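Local coordinates for envelope polyprotein (Puumala orthohantavirus, PDB 5FXU), which forms the Gn half of the hantaviral Gn-Gc envelope spike and probably contributes to cell attachment and entry, at residues 43-48 with 138-143; 77-82 with 278-283. All blocks are in the same frame, centred on the assembly; numbering follows the deposited sequence.

Interaction 1 (43-48 with 138-143)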
ATOM      1  N   CYS A  43      10.158 -10.991 -17.306  1.00 58.56           N
ATOM      2  CA  CYS A  43       9.823 -12.207 -16.575  1.00 57.06           C
ATOM      3  C   CYS A  43       8.797 -13.040 -17.333  1.00 57.60           C
ATOM      4  O   CYS A  43       7.996 -12.501 -18.093  1.00 56.28           O
ATOM      5  CB  CYS A  43       9.266 -11.848 -15.193  1.00 56.73           C
ATOM      6  SG  CYS A  43      10.404 -10.962 -14.074  1.00 56.73           S
ATOM      7  N   ASN A  44       8.835 -14.357 -17.119  1.00 58.57           N
ATOM      8  CA  ASN A  44       7.916 -15.308 -17.782  1.00 59.26           C
ATOM      9  C   ASN A  44       6.645 -15.467 -16.953  1.00 59.68           C
ATOM     10  O   ASN A  44       6.359 -16.548 -16.403  1.00 59.01           O
ATOM     11  CB  ASN A  44       8.582 -16.673 -18.062  1.00 59.49           C
ATOM     12  CG  ASN A  44       9.209 -17.310 -16.821  1.00 58.57           C
ATOM     13  OD1 ASN A  44       9.702 -16.615 -15.917  1.00 55.77           O
ATOM     14  ND2 ASN A  44       9.198 -18.640 -16.776  1.00 58.05           N
ATOM     15  N   PHE A  45       5.912 -14.361 -16.841  1.00 58.51           N
ATOM     16  CA  PHE A  45       4.612 -14.360 -16.196  1.00 57.45           C
ATOM     17  C   PHE A  45       3.640 -13.417 -16.914  1.00 57.20           C
ATOM     18  O   PHE A  45       4.044 -12.629 -17.772  1.00 56.09           O
ATOM     19  CB  PHE A  45       4.705 -14.127 -14.658  1.00 56.55           C
ATOM     20  CG  PHE A  45       5.492 -12.888 -14.210  1.00 55.95           C
ATOM     21  CD1 PHE A  45       5.240 -11.616 -14.728  1.00 54.85           C
ATOM     22  CD2 PHE A  45       6.433 -13.012 -13.180  1.00 54.62           C
ATOM     23  CE1 PHE A  45       5.942 -10.514 -14.260  1.00 56.70           C
ATOM     24  CE2 PHE A  45       7.140 -11.916 -12.716  1.00 55.97           C
ATOM     25  CZ  PHE A  45       6.889 -10.657 -13.249  1.00 56.09           C
ATOM     26  N   ASP A  46       2.361 -13.530 -16.559  1.00 56.33           N
ATOM     27  CA  ASP A  46       1.278 -12.837 -17.241  1.00 56.82           C
ATOM     28  C   ASP A  46       0.876 -11.544 -16.502  1.00 56.24           C
ATOM     29  O   ASP A  46       0.005 -11.539 -15.626  1.00 54.15           O
ATOM     30  CB  ASP A  46       0.097 -13.802 -17.381  1.00 57.75           C
ATOM     31  CG  ASP A  46      -1.014 -13.253 -18.232  1.00 59.49           C
ATOM     32  OD1 ASP A  46      -0.843 -12.160 -18.807  1.00 62.36           O
ATOM     33  OD2 ASP A  46      -2.079 -13.901 -18.313  1.00 63.19           O
ATOM     34  N   LEU A  47       1.538 -10.451 -16.869  1.00 59.49           N
ATOM     35  CA  LEU A  47       1.304  -9.135 -16.270  1.00 59.41           C
ATOM     36  C   LEU A  47      -0.132  -8.646 -16.472  1.00 60.89           C
ATOM     37  O   LEU A  47      -0.625  -8.599 -17.592  1.00 61.59           O
ATOM     38  CB  LEU A  47       2.282  -8.085 -16.838  1.00 60.06           C
ATOM     39  CG  LEU A  47       3.580  -7.721 -16.082  1.00 60.14           C
ATOM     40  CD1 LEU A  47       4.038  -6.302 -16.436  1.00 61.48           C
ATOM     41  CD2 LEU A  47       3.509  -7.902 -14.563  1.00 58.81           C
ATOM     42  N   HIS A  48      -0.784  -8.270 -15.376  1.00 62.04           N
ATOM     43  CA  HIS A  48      -2.047  -7.557 -15.448  1.00 65.78           C
ATOM     44  C   HIS A  48      -1.777  -6.111 -15.922  1.00 68.76           C
ATOM     45  O   HIS A  48      -0.869  -5.457 -15.426  1.00 66.50           O
ATOM     46  CB  HIS A  48      -2.758  -7.583 -14.094  1.00 67.15           C
ATOM     47  CG  HIS A  48      -4.241  -7.406 -14.200  1.00 71.84           C
ATOM     48  ND1 HIS A  48      -4.844  -6.166 -14.215  1.00 72.70           N
ATOM     49  CD2 HIS A  48      -5.241  -8.314 -14.326  1.00 73.97           C
ATOM     50  CE1 HIS A  48      -6.151  -6.315 -14.341  1.00 74.02           C
ATOM     51  NE2 HIS A  48      -6.419  -7.610 -14.403  1.00 75.16           N
ATOM     52  N   LYS A 138      13.320 -18.974 -11.569  1.00 43.50           N
ATOM     53  CA  LYS A 138      14.368 -18.821 -10.551  1.00 45.86           C
ATOM     54  C   LYS A 138      14.746 -17.331 -10.371  1.00 43.82           C
ATOM     55  O   LYS A 138      14.883 -16.849  -9.256  1.00 41.61           O
ATOM     56  CB  LYS A 138      15.625 -19.623 -10.919  1.00 49.47           C
ATOM     57  CG  LYS A 138      16.783 -19.566  -9.908  1.00 53.21           C
ATOM     58  CD  LYS A 138      16.474 -20.286  -8.584  1.00 56.18           C
ATOM     59  CE  LYS A 138      17.489 -19.957  -7.471  1.00 58.93           C
ATOM     60  NZ  LYS A 138      17.155 -18.727  -6.656  1.00 59.58           N
ATOM     61  N   SER A 139      14.939 -16.634 -11.473  1.00 43.60           N
ATOM     62  CA  SER A 139      15.186 -15.209 -11.434  1.00 44.95           C
ATOM     63  C   SER A 139      14.786 -14.557 -12.727  1.00 44.97           C
ATOM     64  O   SER A 139      14.753 -15.197 -13.768  1.00 45.19           O
ATOM     65  CB  SER A 139      16.659 -14.904 -11.116  1.00 46.20           C
ATOM     66  OG  SER A 139      17.542 -15.575 -11.994  1.00 48.83           O
ATOM     67  N   CYS A 140      14.473 -13.275 -12.650  1.00 45.84           N
ATOM     68  CA  CYS A 140      14.160 -12.496 -13.833  1.00 47.58           C
ATOM     69  C   CYS A 140      14.337 -11.015 -13.508  1.00 47.31           C
ATOM     70  O   CYS A 140      14.748 -10.675 -12.401  1.00 47.13           O
ATOM     71  CB  CYS A 140      12.765 -12.837 -14.354  1.00 48.93           C
ATOM     72  SG  CYS A 140      11.434 -12.530 -13.183  1.00 50.46           S
ATOM     73  N   LEU A 141      14.091 -10.145 -14.488  1.00 48.93           N
ATOM     74  CA  LEU A 141      14.424  -8.735 -14.380  1.00 49.02           C
ATOM     75  C   LEU A 141      13.220  -7.850 -14.598  1.00 48.42           C
ATOM     76  O   LEU A 141      12.440  -8.063 -15.512  1.00 48.70           O
ATOM     77  CB  LEU A 141      15.495  -8.358 -15.397  1.00 50.69           C
ATOM     78  CG  LEU A 141      16.899  -8.928 -15.158  1.00 53.14           C
ATOM     79  CD1 LEU A 141      17.835  -8.520 -16.291  1.00 55.02           C
ATOM     80  CD2 LEU A 141      17.487  -8.472 -13.835  1.00 53.33           C
ATOM     81  N   LEU A 142      13.108  -6.834 -13.751  1.00 48.02           N
ATOM     82  CA  LEU A 142      12.224  -5.715 -13.981  1.00 47.34           C
ATOM     83  C   LEU A 142      13.100  -4.476 -14.144  1.00 47.23           C
ATOM     84  O   LEU A 142      14.207  -4.370 -13.592  1.00 46.21           O
ATOM     85  CB  LEU A 142      11.261  -5.516 -12.803  1.00 47.10           C
ATOM     86  CG  LEU A 142      10.431  -6.707 -12.303  1.00 47.32           C
ATOM     87  CD1 LEU A 142       9.691  -6.366 -11.015  1.00 45.77           C
ATOM     88  CD2 LEU A 142       9.426  -7.136 -13.360  1.00 48.67           C
ATOM     89  N   GLY A 143      12.597  -3.537 -14.920  1.00 47.14           N
ATOM     90  CA  GLY A 143      13.224  -2.245 -15.041  1.00 48.11           C
ATOM     91  C   GLY A 143      12.241  -1.161 -14.657  1.00 47.57           C
ATOM     92  O   GLY A 143      11.033  -1.259 -14.940  1.00 44.35           O
TER
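Cys140 is joined to Cys43 by a disulfide that links strand 139-144 to the loop between strands 39-41 and 46-47. Just before it, the CB atoms of Lys138 and Ser139 point away from the loop; Lys138 NZ bonds to Tyr153 O of the neighbouring strand 147-155, and Ser139 touches Gln150 and Asn152 there. At Cys140 the CB points at the loop. SG lies between the backbone N and the carbonyl carbon, the crowded position (chi1 60°). From there it reaches Cys43 SG at 2.1 Å. The torsion about the S-S bond is 86°, close to the relaxed right angle. The two CB atoms, Cys43 CB and Cys140 CB, stand 3.7 Å apart. Cys140 SG also lies obliquely by the Phe45 ring, 4.4 Å from Phe45 CE2 and 5.3 Å from the ring centroid. This is a sulfur-aromatic contact. Within the loop, Cys43 CB sits 3.2 Å above one face of the same ring, toward its rim. Leu141 directs its CB away, and its backbone N lies 3.8 Å from Cys43 SG. Ser42, just before the loop segment, makes a backbone hydrogen bond with Leu141. Leu142 completes the apolar group with one methyl. Its CD2 lies 4.0 Å from Cys43 SG, and it meets Phe45 CZ at the ring edge, near the ring plane, at 4.3 Å. Asn44, bonded to Thr136 O and Thr137 OG1, is the centre of an inverse gamma turn, which kinks the chain, with a weak bond from Phe45 N to Cys43 O. The disulfide is the covalent tie between the two segments; the other contacts are apolar packing and the oblique sulfur-aromatic contact. It fixes the loop to the strand.

Interaction 2 (77-82 with 278-283)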
ATOM      1  N   THR A  77       1.838  30.628   6.522  1.00 80.14           N
ATOM      2  CA  THR A  77       2.802  31.240   7.443  1.00 81.35           C
ATOM      3  C   THR A  77       4.126  31.526   6.701  1.00 77.26           C
ATOM      4  O   THR A  77       4.276  32.571   6.058  1.00 75.79           O
ATOM      5  CB  THR A  77       3.017  30.368   8.730  1.00 84.63           C
ATOM      6  OG1 THR A  77       3.502  29.057   8.388  1.00 82.18           O
ATOM      7  CG2 THR A  77       1.705  30.227   9.530  1.00 84.46           C
ATOM      8  N   SER A  78       5.061  30.583   6.769  1.00 70.34           N
ATOM      9  CA  SER A  78       6.253  30.612   5.963  1.00 65.45           C
ATOM     10  C   SER A  78       6.160  29.663   4.753  1.00 56.98           C
ATOM     11  O   SER A  78       7.170  29.329   4.196  1.00 54.04           O
ATOM     12  CB  SER A  78       7.457  30.244   6.838  1.00 68.20           C
ATOM     13  OG  SER A  78       7.791  31.306   7.715  1.00 71.27           O
ATOM     14  N   PHE A  79       4.973  29.227   4.348  1.00 52.92           N
ATOM     15  CA  PHE A  79       4.832  28.246   3.266  1.00 51.99           C
ATOM     16  C   PHE A  79       3.938  28.773   2.190  1.00 50.64           C
ATOM     17  O   PHE A  79       2.970  29.466   2.448  1.00 50.80           O
ATOM     18  CB  PHE A  79       4.177  26.955   3.739  1.00 52.50           C
ATOM     19  CG  PHE A  79       4.810  26.358   4.937  1.00 55.33           C
ATOM     20  CD1 PHE A  79       5.991  25.651   4.813  1.00 59.24           C
ATOM     21  CD2 PHE A  79       4.216  26.473   6.193  1.00 57.04           C
ATOM     22  CE1 PHE A  79       6.586  25.073   5.930  1.00 62.68           C
ATOM     23  CE2 PHE A  79       4.801  25.909   7.320  1.00 59.45           C
ATOM     24  CZ  PHE A  79       5.993  25.206   7.193  1.00 61.28           C
ATOM     25  N   GLN A  80       4.272  28.416   0.972  1.00 50.19           N
ATOM     26  CA  GLN A  80       3.376  28.528  -0.122  1.00 51.35           C
ATOM     27  C   GLN A  80       3.160  27.106  -0.604  1.00 48.88           C
ATOM     28  O   GLN A  80       4.132  26.394  -0.890  1.00 47.63           O
ATOM     29  CB  GLN A  80       4.024  29.349  -1.204  1.00 55.95           C
ATOM     30  CG  GLN A  80       3.070  29.808  -2.284  1.00 59.18           C
ATOM     31  CD  GLN A  80       3.837  30.328  -3.459  1.00 62.19           C
ATOM     32  OE1 GLN A  80       4.717  29.626  -4.003  1.00 65.62           O
ATOM     33  NE2 GLN A  80       3.536  31.542  -3.859  1.00 62.92           N
ATOM     34  N   THR A  81       1.901  26.677  -0.648  1.00 45.97           N
ATOM     35  CA  THR A  81       1.560  25.418  -1.279  1.00 43.92           C
ATOM     36  C   THR A  81       0.865  25.665  -2.592  1.00 44.30           C
ATOM     37  O   THR A  81       0.362  26.736  -2.835  1.00 44.92           O
ATOM     38  CB  THR A  81       0.661  24.557  -0.411  1.00 42.83           C
ATOM     39  OG1 THR A  81      -0.629  25.150  -0.342  1.00 42.80           O
ATOM     40  CG2 THR A  81       1.238  24.387   0.980  1.00 42.02           C
ATOM     41  N   LYS A  82       0.885  24.680  -3.471  1.00 45.76           N
ATOM     42  CA  LYS A  82       0.073  24.746  -4.671  1.00 47.66           C
ATOM     43  C   LYS A  82      -0.305  23.343  -5.126  1.00 45.47           C
ATOM     44  O   LYS A  82       0.289  22.355  -4.663  1.00 41.95           O
ATOM     45  CB  LYS A  82       0.807  25.498  -5.768  1.00 52.34           C
ATOM     46  CG  LYS A  82       2.008  24.784  -6.339  1.00 55.70           C
ATOM     47  CD  LYS A  82       2.627  25.581  -7.477  1.00 62.53           C
ATOM     48  CE  LYS A  82       4.069  25.123  -7.767  1.00 66.83           C
ATOM     49  NZ  LYS A  82       4.865  26.082  -8.597  1.00 71.88           N
ATOM     50  N   ARG A 278      13.202  15.919   8.659  1.00 61.87           N
ATOM     51  CA  ARG A 278      13.088  17.148   9.450  1.00 60.68           C
ATOM     52  C   ARG A 278      11.724  17.819   9.216  1.00 56.66           C
ATOM     53  O   ARG A 278      11.408  18.244   8.111  1.00 53.06           O
ATOM     54  CB  ARG A 278      14.252  18.100   9.114  1.00 65.14           C
ATOM     55  CG  ARG A 278      14.075  19.528   9.611  1.00 69.92           C
ATOM     56  CD  ARG A 278      15.342  20.374   9.506  1.00 76.61           C
ATOM     57  NE  ARG A 278      14.971  21.806   9.526  1.00 81.44           N
ATOM     58  CZ  ARG A 278      15.825  22.830   9.557  1.00 84.46           C
ATOM     59  NH1 ARG A 278      17.141  22.628   9.583  1.00 84.92           N
ATOM     60  NH2 ARG A 278      15.354  24.078   9.577  1.00 85.66           N
ATOM     61  N   ILE A 279      10.945  17.947  10.286  1.00 54.92           N
ATOM     62  CA  ILE A 279       9.606  18.526  10.230  1.00 53.36           C
ATOM     63  C   ILE A 279       9.675  20.051  10.280  1.00 51.32           C
ATOM     64  O   ILE A 279      10.402  20.603  11.087  1.00 52.40           O
ATOM     65  CB  ILE A 279       8.721  17.941  11.347  1.00 53.30           C
ATOM     66  CG1 ILE A 279       8.315  16.529  10.925  1.00 55.64           C
ATOM     67  CG2 ILE A 279       7.492  18.791  11.580  1.00 52.95           C
ATOM     68  CD1 ILE A 279       7.822  15.668  12.054  1.00 58.32           C
ATOM     69  N   ILE A 280       8.910  20.699   9.398  1.00 48.87           N
ATOM     70  CA  ILE A 280       8.959  22.139   9.177  1.00 47.71           C
ATOM     71  C   ILE A 280       7.693  22.809   9.671  1.00 47.64           C
ATOM     72  O   ILE A 280       7.766  23.838  10.307  1.00 50.07           O
ATOM     73  CB  ILE A 280       9.140  22.502   7.674  1.00 48.04           C
ATOM     74  CG1 ILE A 280      10.276  21.721   7.005  1.00 46.90           C
ATOM     75  CG2 ILE A 280       9.409  23.988   7.505  1.00 48.65           C
ATOM     76  CD1 ILE A 280      11.662  21.989   7.557  1.00 47.55           C
ATOM     77  N   GLY A 281       6.528  22.270   9.341  1.00 47.77           N
ATOM     78  CA  GLY A 281       5.285  22.825   9.857  1.00 48.58           C
ATOM     79  C   GLY A 281       4.032  22.400   9.134  1.00 48.62           C
ATOM     80  O   GLY A 281       4.105  21.657   8.154  1.00 49.89           O
ATOM     81  N   LYS A 282       2.892  22.903   9.613  1.00 48.63           N
ATOM     82  CA  LYS A 282       1.576  22.572   9.045  1.00 49.76           C
ATOM     83  C   LYS A 282       1.293  23.275   7.717  1.00 45.98           C
ATOM     84  O   LYS A 282       1.549  24.462   7.571  1.00 46.17           O
ATOM     85  CB  LYS A 282       0.466  22.868  10.052  1.00 53.56           C
ATOM     86  CG  LYS A 282       0.579  21.959  11.268  1.00 60.71           C
ATOM     87  CD  LYS A 282      -0.198  22.440  12.491  1.00 66.65           C
ATOM     88  CE  LYS A 282       0.480  21.965  13.776  1.00 71.83           C
ATOM     89  NZ  LYS A 282      -0.489  21.816  14.898  1.00 75.09           N
ATOM     90  N   VAL A 283       0.766  22.518   6.759  1.00 41.42           N
ATOM     91  CA  VAL A 283       0.356  23.063   5.479  1.00 39.65           C
ATOM     92  C   VAL A 283      -1.034  22.594   5.079  1.00 38.36           C
ATOM     93  O   VAL A 283      -1.495  21.532   5.490  1.00 37.17           O
ATOM     94  CB  VAL A 283       1.374  22.741   4.356  1.00 38.59           C
ATOM     95  CG1 VAL A 283       2.687  23.469   4.606  1.00 38.87           C
ATOM     96  CG2 VAL A 283       1.609  21.245   4.227  1.00 38.07           C
TER
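Phe79 of strand 79-89 lays its ring against strand 278-285 at a classic beta bulge, where Ile280 and Gly281 both face Ala300 of strand 296-302. The two strand segments cross at -47°, with axes 8.6 Å apart at their closest. The strands belong to different sheets and are not paired with each other; a ring and a methyl of one pack on side chains and backbone of the other. Phe79 CB starts beside Val283 CG1. CG is anti to the carbonyl carbon and lies 3.6 Å from the same methyl. Val283 CG1 sits over one ring face, 3.9 Å from the centroid and 22° off the normal, in a CH-pi contact. Further out, CD2 and CE2 both approach Lys282 O. On the rim away from Lys282 O, CE1 meets Ile280 CG2 at 3.4 Å, near the ring plane. At the tip, CZ packs directly on Gly281 CA, at 3.6 Å. Gly281 has no side chain, and its phi of 164° lies where glycine is at ease. Thr81 adds a second contact, while its OG1 bonds to Thr284 O. Its methyl CG2 packs 3.8 Å from Val283 CB.

Interactions 1 and 2 lie on opposite sides of the centre of the chain. Their centres are 41 Å apart, and their nearest atoms are about 28 Å apart. They do not touch. Their segments alternate along the sequence, and all four belong to the Gn head. Interaction 1 is covalent, whereas interaction 2 is noncovalent packing of side chains on side chains and backbone. Neither is known to line an active site or pocket. In interaction 2 the side chain of Lys282 is about 8 Å from a bound NAG. Interaction 1 is partly buried, and interaction 2 is a contact at the surface of the head.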